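Local atomic coordinates of Di-haem cytochrome c peroxidase family protein (Burkholderia thailandensis E264, PDB entry 6NX0), a protein that carries two covalently bound c-type hemes and probably acts as a peroxidase, as diheme cytochrome c peroxidases do, reaching an unusually stable bis-Fe(IV) state. Residues 360-364 against 421-425; 320-326 against 365-371; 114-120 against 211-215. All coordinates share one frame; numbering follows the deposited sequence.

Contact 3 comes first along the chain, in the domain of the first heme, and closes before the others open. Contacts 1 and 2 belong to the second cytochrome c domain, and their segments alternate in sequence: 320-326, 360-364, 365-371, 421-425. Segments 360-364 and 365-371 run straight on, from a 3-10 turn into strand 367-368, and the contacts, about 14 Å apart centre to centre, touch where N424 and V425 meet A326 and Y366. Contact 3 is about 30 Å from contact 2 and 35 Å from contact 1, centre to centre. Contact 2 runs between the hemes and contact 3 borders the first, while contact 1 joins two surface loops and includes a disulfide cysteine.

Contact 1 (360-364 against 421-425); sequences PTQWC and YRGNV. With NO3 (nitrate ion), chain D.
T361 and Y421 cross at about a right angle: T361 CG2 stands 3.8 Å from Y421 OH, and T361 CB approaches the ring obliquely. The carbonyl of T361 does more. Its oxygen receives N424 ND2 at 3.0 Å, with the donor lying in the carbonyl plane, and also takes the backbone N of C364, so two donors grip it. At Q362 the backbone oxygen accepts from a water, 2.9 Å from Q362 O, that also donates weakly to N424 OD1. C364 carries the hydrophobic half of the contact. Its CB rides over one face of the Y421 ring, 3.6 Å from the centroid, a CH-pi contact, and its SG covers the same face at 3.7 Å as a sulfur-aromatic contact. With SG beside the backbone N (chi1 -73°), the CB-SG bond lies along the ring while the sulfur stays joined to C349 in a disulfide. C364 O takes the second N-H of N424, ND2 to O 3.0 Å at 164°; both acceptors lie close to the amide plane, which fixes the rotation of that group. In the same turn as N424, G423 N donates a hydrogen bond to a nitrate, probably from the crystallisation liquor. The contact joins two loops at the protein surface. The 3-10 segment 360-363 links helix 348-354 to strand 367-368, with P360 and W363 leaning on A352 of that helix and W363 edge-to-face with Y366; 421-425 belongs to the loop between helices 404-407 and 444-455.

Contact 2 (320-326 against 365-371); sequences TDFGYDA and AYLRTPG. With HEC (heme c), chain C.
A365 and A326 bring their methyl groups together at one end of a two-stranded antiparallel ribbon, 324-325 with 367-368, that runs between the two hemes. Next, Y366 lays one ring face against A326 CB, 4.2 Å from the centroid, while its edge meets Y324 CB; its hydroxyl shares a water with D325 OD1, weakly on the aspartate side. L367 forms the hydrogen-bonded pair with D325: L367 N reaches D325 O at 2.9 Å and D325 N reaches L367 O at 3.1 Å. Its CD1 borders a propionate of the second heme and its side chain touches H383. R368, in the non-hydrogen-bonded pair with Y324, projects from the sheet face shared with that tyrosine. Its CG sits over the Y324 ring, 4.0 Å from the centroid. A bend further out (chi3 74°) carries the guanidinium beyond the ring, its plane turned 82° from it, to G188 O through NH1 and to a propionate of the first heme through NH2; Y324 OH is held by G187 O. The ribbon thus contacts both cofactors. Just past the strand, T369 N meets G323 O at 2.8 Å. Its OG1 shares a water with D321 OD1, the acceptor of an Asx turn to G323 N, and its side chain packs on H305, axial ligand of the second heme. P370 presses CD against the porphyrin, 3.3 Å from heme C3D. At G371 the backbone N passes 3.7 Å from T320 CG2. T320 OG1 is used twice, accepting from F322 N in an ST turn and donating to T369 O at 2.7 Å from 46° above the carbonyl plane.

Contact 3 (114-120 against 211-215); sequences LSEPRGM and EMNNA. With HEC (heme c), chain B; NO3 (nitrate ion), chain H.
E116 and M212 tie together two irregular loops of the first heme's cytochrome c-type domain, one leading into the heme attachment cysteines C122 and C125, the other lying between helices 203-207 and 217-225. The tight part is a run of three hydrogen bonds. E116 N meets M212 O at 2.9 Å, the donor almost in line with the carbonyl bond. On the two sides of this backbone link, asparagine amides reach across: N213 ND2 to E116 O at 3.0 Å, and N214 ND2 to L114 O at 2.8 Å. Each donor stands well above the plane of the carbonyl it meets, and N214 ND2 also serves L206 O. Toward the heme the contacts are van der Waals ones. The M212 chain bends at its end (chi3 79°), setting CE 3.3 Å from L114 O and 3.6 Å from M120 O, while M212 CG and M120 SD both touch the heme methyl CMC. E211 lies over the porphyrin with OE2 3.5 Å from CHD, on the face where a water binds the iron; that oxygen is held by S156. The outer side is looser. P117, after a cis peptide, and G119 are exposed, and R118 is not modelled beyond CB; S115 OG, accepting from M120 N, spans this bend. E116 turns its carboxylate outward to a salt bridge with K223, which also bonds N214 OD1. A nitrate, probably from the crystallisation liquor, sits here against E116 CG, and A215 N donates to its O2 at 3.0 Å and 167°.

Contact 1 (360-364 against 421-425)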
loop_
_atom_site.group_PDB
_atom_site.type_symbol
_atom_site.label_atom_id
_atom_site.label_comp_id
_atom_site.label_asym_id
_atom_site.label_seq_id
_atom_site.Cartn_x
_atom_site.Cartn_y
_atom_site.Cartn_z
ATOM N N PRO A 360 8.047 -18.280 -11.312
ATOM C CA PRO A 360 7.776 -16.942 -10.772
ATOM C C PRO A 360 7.174 -15.981 -11.775
ATOM O O PRO A 360 6.499 -15.032 -11.356
ATOM C CB PRO A 360 9.160 -16.480 -10.293
ATOM C CG PRO A 360 10.158 -17.373 -11.016
ATOM C CD PRO A 360 9.467 -18.666 -11.212
ATOM N N THR A 361 7.403 -16.149 -13.088
ATOM C CA THR A 361 6.896 -15.170 -14.043
ATOM C C THR A 361 5.385 -15.270 -14.233
ATOM O O THR A 361 4.807 -14.381 -14.874
ATOM C CB THR A 361 7.609 -15.296 -15.398
ATOM O OG1 THR A 361 7.318 -16.565 -15.976
ATOM C CG2 THR A 361 9.143 -15.118 -15.227
ATOM N N GLN A 362 4.732 -16.292 -13.665
ATOM C CA GLN A 362 3.277 -16.316 -13.691
ATOM C C GLN A 362 2.712 -15.146 -12.908
ATOM O O GLN A 362 1.548 -14.783 -13.111
ATOM C CB GLN A 362 2.736 -17.622 -13.116
ATOM C CG GLN A 362 2.896 -17.739 -11.621
ATOM C CD GLN A 362 2.553 -19.122 -11.081
ATOM O OE1 GLN A 362 3.422 -19.843 -10.562
ATOM N NE2 GLN A 362 1.278 -19.483 -11.163
ATOM N N TRP A 363 3.525 -14.545 -12.043
ATOM C CA TRP A 363 3.112 -13.447 -11.176
ATOM C C TRP A 363 3.531 -12.083 -11.704
ATOM O O TRP A 363 3.353 -11.089 -11.002
ATOM C CB TRP A 363 3.685 -13.619 -9.767
ATOM C CG TRP A 363 3.347 -14.928 -9.136
ATOM C CD1 TRP A 363 4.226 -15.925 -8.790
ATOM C CD2 TRP A 363 2.047 -15.396 -8.787
ATOM N NE1 TRP A 363 3.541 -16.990 -8.250
ATOM C CE2 TRP A 363 2.202 -16.690 -8.239
ATOM C CE3 TRP A 363 0.766 -14.851 -8.889
ATOM C CZ2 TRP A 363 1.121 -17.437 -7.785
ATOM C CZ3 TRP A 363 -0.301 -15.590 -8.451
ATOM C CH2 TRP A 363 -0.126 -16.870 -7.905
ATOM N N CYS A 364 4.118 -11.999 -12.890
ATOM C CA CYS A 364 4.424 -10.687 -13.442
ATOM C C CYS A 364 3.124 -9.939 -13.702
ATOM O O CYS A 364 2.138 -10.515 -14.170
ATOM C CB CYS A 364 5.267 -10.811 -14.710
ATOM S SG CYS A 364 7.017 -11.287 -14.402
ATOM N N TYR A 421 3.782 -10.880 -20.866
ATOM C CA TYR A 421 2.965 -11.108 -19.679
ATOM C C TYR A 421 1.549 -10.579 -19.826
ATOM O O TYR A 421 0.797 -10.569 -18.833
ATOM C CB TYR A 421 3.629 -10.485 -18.437
ATOM C CG TYR A 421 5.039 -10.963 -18.237
ATOM C CD1 TYR A 421 5.337 -12.331 -18.233
ATOM C CD2 TYR A 421 6.080 -10.063 -18.050
ATOM C CE1 TYR A 421 6.642 -12.770 -18.074
ATOM C CE2 TYR A 421 7.380 -10.496 -17.886
ATOM C CZ TYR A 421 7.649 -11.852 -17.888
ATOM O OH TYR A 421 8.945 -12.300 -17.712
ATOM N N ARG A 422 1.145 -10.154 -21.024
ATOM C CA ARG A 422 -0.213 -9.643 -21.182
ATOM C C ARG A 422 -1.275 -10.676 -20.805
ATOM O O ARG A 422 -2.336 -10.310 -20.296
ATOM C CB ARG A 422 -0.387 -9.133 -22.598
ATOM C CG ARG A 422 0.557 -7.944 -22.802
ATOM C CD ARG A 422 -0.030 -6.800 -23.583
ATOM N NE ARG A 422 0.999 -5.840 -23.989
ATOM C CZ ARG A 422 1.306 -5.552 -25.256
ATOM N NH1 ARG A 422 0.681 -6.152 -26.266
ATOM N NH2 ARG A 422 2.246 -4.651 -25.515
ATOM N N GLY A 423 -1.016 -11.965 -21.011
ATOM C CA GLY A 423 -1.950 -13.012 -20.616
ATOM C C GLY A 423 -2.104 -13.202 -19.118
ATOM O O GLY A 423 -3.023 -13.896 -18.680
ATOM N N ASN A 424 -1.213 -12.610 -18.324
ATOM C CA ASN A 424 -1.320 -12.692 -16.880
ATOM C C ASN A 424 -2.398 -11.758 -16.353
ATOM O O ASN A 424 -2.832 -11.915 -15.208
ATOM C CB ASN A 424 -0.008 -12.299 -16.201
ATOM C CG ASN A 424 1.090 -13.357 -16.288
ATOM O OD1 ASN A 424 0.917 -14.452 -16.828
ATOM N ND2 ASN A 424 2.258 -13.004 -15.752
ATOM N N VAL A 425 -2.761 -10.752 -17.151
ATOM C CA VAL A 425 -3.691 -9.726 -16.703
ATOM C C VAL A 425 -5.092 -10.290 -16.585
ATOM O O VAL A 425 -5.584 -11.001 -17.466
ATOM C CB VAL A 425 -3.663 -8.522 -17.654
ATOM C CG1 VAL A 425 -4.729 -7.510 -17.238
ATOM C CG2 VAL A 425 -2.277 -7.902 -17.645
HETATM N N NO3 D . 1.450 -14.112 -21.730
HETATM O O1 NO3 D . 1.966 -15.160 -22.231
HETATM O O2 NO3 D . 1.215 -13.118 -22.442
HETATM O O3 NO3 D . 1.227 -14.065 -20.504
HETATM O O HOH W 1 -0.487 -16.063 -14.778
#

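Contact 2 (320-326 against 365-371)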
loop_
_atom_site.group_PDB
_atom_site.type_symbol
_atom_site.label_atom_id
_atom_site.label_comp_id
_atom_site.label_asym_id
_atom_site.label_seq_id
_atom_site.Cartn_x
_atom_site.Cartn_y
_atom_site.Cartn_z
ATOM N N THR A 320 -9.236 -4.750 1.659
ATOM C CA THR A 320 -8.281 -5.582 0.967
ATOM C C THR A 320 -8.208 -6.900 1.713
ATOM O O THR A 320 -8.383 -6.946 2.935
ATOM C CB THR A 320 -6.878 -4.966 0.878
ATOM O OG1 THR A 320 -6.042 -5.949 0.251
ATOM C CG2 THR A 320 -6.336 -4.586 2.248
ATOM N N ASP A 321 -7.952 -7.958 0.957
ATOM C CA ASP A 321 -7.616 -9.252 1.527
ATOM C C ASP A 321 -6.113 -9.480 1.587
ATOM O O ASP A 321 -5.674 -10.563 1.992
ATOM C CB ASP A 321 -8.315 -10.375 0.738
ATOM C CG ASP A 321 -7.876 -10.472 -0.716
ATOM O OD1 ASP A 321 -7.045 -9.651 -1.189
ATOM O OD2 ASP A 321 -8.398 -11.391 -1.411
ATOM N N PHE A 322 -5.316 -8.459 1.244
ATOM C CA PHE A 322 -3.854 -8.527 1.166
ATOM C C PHE A 322 -3.369 -9.551 0.160
ATOM O O PHE A 322 -2.200 -9.958 0.212
ATOM C CB PHE A 322 -3.243 -8.777 2.543
ATOM C CG PHE A 322 -3.692 -7.760 3.565
ATOM C CD1 PHE A 322 -3.175 -6.468 3.547
ATOM C CD2 PHE A 322 -4.677 -8.066 4.484
ATOM C CE1 PHE A 322 -3.610 -5.505 4.476
ATOM C CE2 PHE A 322 -5.111 -7.099 5.404
ATOM C CZ PHE A 322 -4.563 -5.823 5.382
ATOM N N GLY A 323 -4.236 -9.907 -0.786
ATOM C CA GLY A 323 -3.862 -10.709 -1.927
ATOM C C GLY A 323 -3.307 -9.866 -3.050
ATOM O O GLY A 323 -3.084 -8.664 -2.912
ATOM N N TYR A 324 -3.070 -10.528 -4.179
ATOM C CA TYR A 324 -2.400 -9.952 -5.342
ATOM C C TYR A 324 -3.250 -10.137 -6.586
ATOM O O TYR A 324 -3.846 -11.198 -6.795
ATOM C CB TYR A 324 -1.018 -10.617 -5.556
ATOM C CG TYR A 324 -0.037 -10.211 -4.486
ATOM C CD1 TYR A 324 -0.042 -10.797 -3.217
ATOM C CD2 TYR A 324 0.891 -9.194 -4.729
ATOM C CE1 TYR A 324 0.833 -10.370 -2.229
ATOM C CE2 TYR A 324 1.753 -8.776 -3.763
ATOM C CZ TYR A 324 1.743 -9.367 -2.518
ATOM O OH TYR A 324 2.645 -8.883 -1.590
ATOM N N ASP A 325 -3.315 -9.102 -7.417
ATOM C CA ASP A 325 -3.939 -9.247 -8.718
ATOM C C ASP A 325 -3.298 -8.305 -9.723
ATOM O O ASP A 325 -2.463 -7.465 -9.387
ATOM C CB ASP A 325 -5.449 -9.023 -8.628
ATOM C CG ASP A 325 -6.227 -10.070 -9.415
ATOM O OD1 ASP A 325 -5.872 -10.338 -10.591
ATOM O OD2 ASP A 325 -7.146 -10.669 -8.815
ATOM N N ALA A 326 -3.670 -8.498 -10.981
ATOM C CA ALA A 326 -3.038 -7.855 -12.126
ATOM C C ALA A 326 -4.126 -7.107 -12.877
ATOM O O ALA A 326 -4.813 -7.683 -13.728
ATOM C CB ALA A 326 -2.347 -8.890 -13.017
ATOM N N ALA A 365 3.127 -8.659 -13.352
ATOM C CA ALA A 365 2.010 -7.708 -13.403
ATOM C C ALA A 365 1.104 -7.818 -12.177
ATOM O O ALA A 365 0.171 -7.004 -12.055
ATOM C CB ALA A 365 1.160 -7.827 -14.681
ATOM N N TYR A 366 1.373 -8.714 -11.243
ATOM C CA TYR A 366 0.599 -8.768 -10.017
ATOM C C TYR A 366 1.145 -7.783 -8.993
ATOM O O TYR A 366 2.360 -7.635 -8.836
ATOM C CB TYR A 366 0.617 -10.166 -9.409
ATOM C CG TYR A 366 -0.312 -11.159 -10.060
ATOM C CD1 TYR A 366 -0.121 -11.604 -11.366
ATOM C CD2 TYR A 366 -1.383 -11.682 -9.347
ATOM C CE1 TYR A 366 -1.011 -12.524 -11.948
ATOM C CE2 TYR A 366 -2.236 -12.601 -9.899
ATOM C CZ TYR A 366 -2.047 -13.018 -11.194
ATOM O OH TYR A 366 -2.941 -13.944 -11.725
ATOM N N LEU A 367 0.230 -7.151 -8.269
ATOM C CA LEU A 367 0.537 -6.176 -7.230
ATOM C C LEU A 367 -0.409 -6.408 -6.061
ATOM O O LEU A 367 -1.521 -6.905 -6.239
ATOM C CB LEU A 367 0.395 -4.744 -7.767
ATOM C CG LEU A 367 1.379 -4.371 -8.865
ATOM C CD1 LEU A 367 0.887 -3.106 -9.571
ATOM C CD2 LEU A 367 2.763 -4.174 -8.247
ATOM N N ARG A 368 0.029 -6.042 -4.859
ATOM C CA ARG A 368 -0.795 -6.266 -3.671
ATOM C C ARG A 368 -2.004 -5.335 -3.693
ATOM O O ARG A 368 -1.867 -4.125 -3.882
ATOM C CB ARG A 368 0.004 -6.055 -2.376
ATOM C CG ARG A 368 -0.547 -6.879 -1.183
ATOM C CD ARG A 368 0.161 -6.604 0.163
ATOM N NE ARG A 368 -0.267 -5.299 0.663
ATOM C CZ ARG A 368 0.515 -4.334 1.113
ATOM N NH1 ARG A 368 1.828 -4.496 1.238
ATOM N NH2 ARG A 368 -0.050 -3.186 1.448
ATOM N N THR A 369 -3.194 -5.899 -3.501
ATOM C CA THR A 369 -4.401 -5.082 -3.488
ATOM C C THR A 369 -4.340 -4.115 -2.316
ATOM O O THR A 369 -4.254 -4.560 -1.161
ATOM C CB THR A 369 -5.620 -5.968 -3.385
ATOM O OG1 THR A 369 -5.633 -6.824 -4.543
ATOM C CG2 THR A 369 -6.872 -5.122 -3.312
ATOM N N PRO A 370 -4.365 -2.804 -2.554
ATOM C CA PRO A 370 -4.237 -1.850 -1.447
ATOM C C PRO A 370 -5.554 -1.669 -0.727
ATOM O O PRO A 370 -6.623 -1.703 -1.340
ATOM C CB PRO A 370 -3.832 -0.552 -2.156
ATOM C CG PRO A 370 -4.497 -0.668 -3.491
ATOM C CD PRO A 370 -4.469 -2.121 -3.862
ATOM N N GLY A 371 -5.474 -1.439 0.579
ATOM C CA GLY A 371 -6.651 -1.005 1.301
ATOM C C GLY A 371 -7.018 0.393 0.857
ATOM O O GLY A 371 -6.167 1.154 0.418
HETATM FE FE HEC C . -9.104 -1.913 -6.946
HETATM C CHA HEC C . -6.116 -0.265 -6.626
HETATM C CHB HEC C . -10.795 1.004 -6.294
HETATM C CHC HEC C . -12.056 -3.374 -7.905
HETATM C CHD HEC C . -7.506 -4.915 -7.234
HETATM N NA HEC C . -8.558 -0.015 -6.484
HETATM C C1A HEC C . -7.256 0.432 -6.358
HETATM C C2A HEC C . -7.317 1.853 -6.133
HETATM C C3A HEC C . -8.601 2.179 -5.940
HETATM C C4A HEC C . -9.414 1.010 -6.164
HETATM C CMA HEC C . -9.183 3.577 -5.754
HETATM C CAA HEC C . -6.093 2.765 -5.890
HETATM C CBA HEC C . -5.727 2.813 -4.416
HETATM C CGA HEC C . -4.468 3.579 -4.088
HETATM O O1A HEC C . -4.065 3.479 -2.889
HETATM O O2A HEC C . -3.724 4.024 -5.007
HETATM N NB HEC C . -11.035 -1.335 -7.053
HETATM C C1B HEC C . -11.530 -0.084 -6.677
HETATM C C2B HEC C . -12.966 -0.082 -6.889
HETATM C C3B HEC C . -13.325 -1.258 -7.399
HETATM C C4B HEC C . -12.123 -2.078 -7.464
HETATM C CMB HEC C . -13.889 1.105 -6.510
HETATM C CAB HEC C . -14.713 -1.715 -7.916
HETATM C CBB HEC C . -15.191 -0.798 -9.065
HETATM N NC HEC C . -9.689 -3.792 -7.394
HETATM C C1C HEC C . -10.944 -4.167 -7.832
HETATM C C2C HEC C . -10.895 -5.570 -8.138
HETATM C C3C HEC C . -9.665 -6.023 -7.860
HETATM C C4C HEC C . -8.865 -4.905 -7.421
HETATM C CMC HEC C . -12.151 -6.344 -8.595
HETATM C CAC HEC C . -9.210 -7.489 -7.787
HETATM C CBC HEC C . -9.339 -8.106 -9.196
HETATM N ND HEC C . -7.171 -2.476 -6.876
HETATM C C1D HEC C . -6.736 -3.796 -7.041
HETATM C C2D HEC C . -5.308 -3.778 -7.175
HETATM C C3D HEC C . -4.882 -2.364 -7.085
HETATM C C4D HEC C . -6.082 -1.609 -6.846
HETATM C CMD HEC C . -4.376 -4.967 -7.382
HETATM C CAD HEC C . -3.451 -1.825 -7.212
HETATM C CBD HEC C . -3.150 -1.639 -8.686
HETATM C CGD HEC C . -1.934 -0.773 -8.890
HETATM O O1D HEC C . -1.459 -0.155 -7.905
HETATM O O2D HEC C . -1.555 -0.570 -10.080
HETATM O O HOH W 2 -7.090 -9.079 -3.895
HETATM O O HOH W 3 -4.978 -12.263 -13.271
#

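Contact 3 (114-120 against 211-215)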
loop_
_atom_site.group_PDB
_atom_site.type_symbol
_atom_site.label_atom_id
_atom_site.label_comp_id
_atom_site.label_asym_id
_atom_site.label_seq_id
_atom_site.Cartn_x
_atom_site.Cartn_y
_atom_site.Cartn_z
ATOM N N LEU A 114 18.215 11.356 9.079
ATOM C CA LEU A 114 18.375 10.009 8.557
ATOM C C LEU A 114 18.346 9.953 7.032
ATOM O O LEU A 114 17.991 8.914 6.456
ATOM C CB LEU A 114 17.293 9.103 9.142
ATOM C CG LEU A 114 17.265 9.040 10.679
ATOM C CD1 LEU A 114 16.294 7.963 11.150
ATOM C CD2 LEU A 114 18.659 8.812 11.248
ATOM N N SER A 115 18.646 11.056 6.371
ATOM C CA SER A 115 18.783 11.091 4.929
ATOM C C SER A 115 20.114 11.726 4.550
ATOM O O SER A 115 20.794 12.367 5.364
ATOM C CB SER A 115 17.642 11.874 4.294
ATOM O OG SER A 115 17.615 13.221 4.749
ATOM N N GLU A 116 20.470 11.556 3.281
ATOM C CA GLU A 116 21.615 12.234 2.688
ATOM C C GLU A 116 21.181 12.873 1.379
ATOM O O GLU A 116 20.782 12.150 0.456
ATOM C CB GLU A 116 22.748 11.246 2.427
ATOM C CG GLU A 116 23.382 10.681 3.684
ATOM C CD GLU A 116 24.084 11.745 4.519
ATOM O OE1 GLU A 116 24.492 12.798 3.965
ATOM O OE2 GLU A 116 24.221 11.526 5.736
ATOM N N PRO A 117 21.263 14.199 1.232
ATOM C CA PRO A 117 21.590 15.179 2.265
ATOM C C PRO A 117 20.548 15.161 3.360
ATOM O O PRO A 117 19.424 14.669 3.147
ATOM C CB PRO A 117 21.587 16.519 1.510
ATOM C CG PRO A 117 21.597 16.181 0.072
ATOM C CD PRO A 117 21.032 14.820 -0.083
ATOM N N ARG A 118 20.890 15.699 4.529
ATOM C CA ARG A 118 19.954 15.759 5.643
ATOM C C ARG A 118 18.715 16.561 5.263
ATOM O O ARG A 118 18.744 17.431 4.377
ATOM C CB ARG A 118 20.629 16.396 6.865
ATOM N N GLY A 119 17.611 16.273 5.961
ATOM C CA GLY A 119 16.394 17.032 5.799
ATOM C C GLY A 119 15.154 16.225 5.489
ATOM O O GLY A 119 14.041 16.749 5.553
ATOM N N MET A 120 15.329 14.957 5.162
ATOM C CA MET A 120 14.223 14.074 4.814
ATOM C C MET A 120 14.078 13.014 5.902
ATOM O O MET A 120 15.049 12.341 6.258
ATOM C CB MET A 120 14.475 13.439 3.443
ATOM C CG MET A 120 13.665 12.191 3.169
ATOM S SD MET A 120 13.687 11.702 1.431
ATOM C CE MET A 120 12.479 12.830 0.794
ATOM N N GLU A 211 15.539 7.507 -2.616
ATOM C CA GLU A 211 14.741 7.896 -1.460
ATOM C C GLU A 211 15.635 8.568 -0.417
ATOM O O GLU A 211 16.101 9.678 -0.664
ATOM C CB GLU A 211 13.968 6.688 -0.914
ATOM C CG GLU A 211 13.020 6.143 -2.034
ATOM C CD GLU A 211 11.967 5.154 -1.552
ATOM O OE1 GLU A 211 12.175 4.493 -0.537
ATOM O OE2 GLU A 211 10.907 5.017 -2.199
ATOM N N MET A 212 15.914 7.944 0.736
ATOM C CA MET A 212 16.680 8.651 1.758
ATOM C C MET A 212 18.183 8.638 1.504
ATOM O O MET A 212 18.880 9.481 2.065
ATOM C CB MET A 212 16.373 8.069 3.132
ATOM C CG MET A 212 14.870 8.053 3.426
ATOM S SD MET A 212 14.354 7.356 4.991
ATOM C CE MET A 212 14.688 8.719 6.116
ATOM N N ASN A 213 18.694 7.705 0.694
ATOM C CA ASN A 213 20.053 7.784 0.135
ATOM C C ASN A 213 21.169 7.728 1.182
ATOM O O ASN A 213 22.246 8.309 1.001
ATOM C CB ASN A 213 20.189 9.054 -0.698
ATOM C CG ASN A 213 21.473 9.118 -1.461
ATOM O OD1 ASN A 213 21.942 8.133 -2.019
ATOM N ND2 ASN A 213 22.050 10.315 -1.501
ATOM N N ASN A 214 20.984 6.997 2.266
ATOM C CA ASN A 214 22.155 6.669 3.075
ATOM C C ASN A 214 23.038 5.692 2.309
ATOM O O ASN A 214 22.557 4.807 1.597
ATOM C CB ASN A 214 21.741 6.100 4.425
ATOM C CG ASN A 214 20.967 7.102 5.255
ATOM O OD1 ASN A 214 21.520 8.094 5.720
ATOM N ND2 ASN A 214 19.682 6.882 5.394
ATOM N N ALA A 215 24.358 5.854 2.447
ATOM C CA ALA A 215 25.275 5.138 1.572
ATOM C C ALA A 215 25.332 3.650 1.893
ATOM O O ALA A 215 25.506 2.815 0.995
ATOM C CB ALA A 215 26.668 5.767 1.688
HETATM FE FE HEC B . 7.916 4.541 2.978
HETATM C CHA HEC B . 6.163 1.972 1.451
HETATM C CHB HEC B . 7.618 2.951 5.963
HETATM C CHC HEC B . 10.415 6.502 4.297
HETATM C CHD HEC B . 8.375 6.082 -0.068
HETATM N NA HEC B . 6.979 2.848 3.594
HETATM C C1A HEC B . 6.340 1.910 2.809
HETATM C C2A HEC B . 5.828 0.873 3.662
HETATM C C3A HEC B . 6.140 1.207 4.922
HETATM C C4A HEC B . 6.949 2.398 4.897
HETATM C CMA HEC B . 5.897 0.374 6.176
HETATM C CAA HEC B . 5.070 -0.377 3.179
HETATM C CBA HEC B . 3.572 -0.149 3.265
HETATM C CGA HEC B . 2.762 -1.267 2.662
HETATM O O1A HEC B . 1.512 -1.213 2.861
HETATM O O2A HEC B . 3.329 -2.099 1.889
HETATM N NB HEC B . 8.868 4.697 4.764
HETATM C C1B HEC B . 8.596 3.910 5.874
HETATM C C2B HEC B . 9.479 4.318 6.933
HETATM C C3B HEC B . 10.330 5.231 6.452
HETATM C C4B HEC B . 9.930 5.508 5.093
HETATM C CMB HEC B . 9.460 3.714 8.341
HETATM C CAB HEC B . 11.448 5.997 7.189
HETATM C CBB HEC B . 12.580 5.013 7.575
HETATM N NC HEC B . 9.130 6.012 2.261
HETATM C C1C HEC B . 10.063 6.726 3.001
HETATM C C2C HEC B . 10.450 7.866 2.201
HETATM C C3C HEC B . 9.873 7.794 0.999
HETATM C C4C HEC B . 9.052 6.600 1.006
HETATM C CMC HEC B . 11.302 9.031 2.730
HETATM C CAC HEC B . 9.725 8.930 -0.029
HETATM C CBC HEC B . 11.066 9.278 -0.688
HETATM N ND HEC B . 7.327 4.132 1.080
HETATM C C1D HEC B . 7.617 4.939 -0.039
HETATM C C2D HEC B . 7.112 4.274 -1.212
HETATM C C3D HEC B . 6.502 2.996 -0.760
HETATM C C4D HEC B . 6.659 2.968 0.668
HETATM C CMD HEC B . 7.299 4.740 -2.643
HETATM C CAD HEC B . 5.865 1.907 -1.643
HETATM C CBD HEC B . 7.002 1.207 -2.351
HETATM C CGD HEC B . 6.603 -0.128 -2.956
HETATM O O1D HEC B . 5.416 -0.504 -2.842
HETATM O O2D HEC B . 7.501 -0.730 -3.611
HETATM N N NO3 H . 25.067 8.081 5.506
HETATM O O1 NO3 H . 24.346 7.189 5.985
HETATM O O2 NO3 H . 25.443 8.039 4.269
HETATM O O3 NO3 H . 25.444 8.993 6.300
HETATM O O HOH W 4 9.516 3.203 2.312
#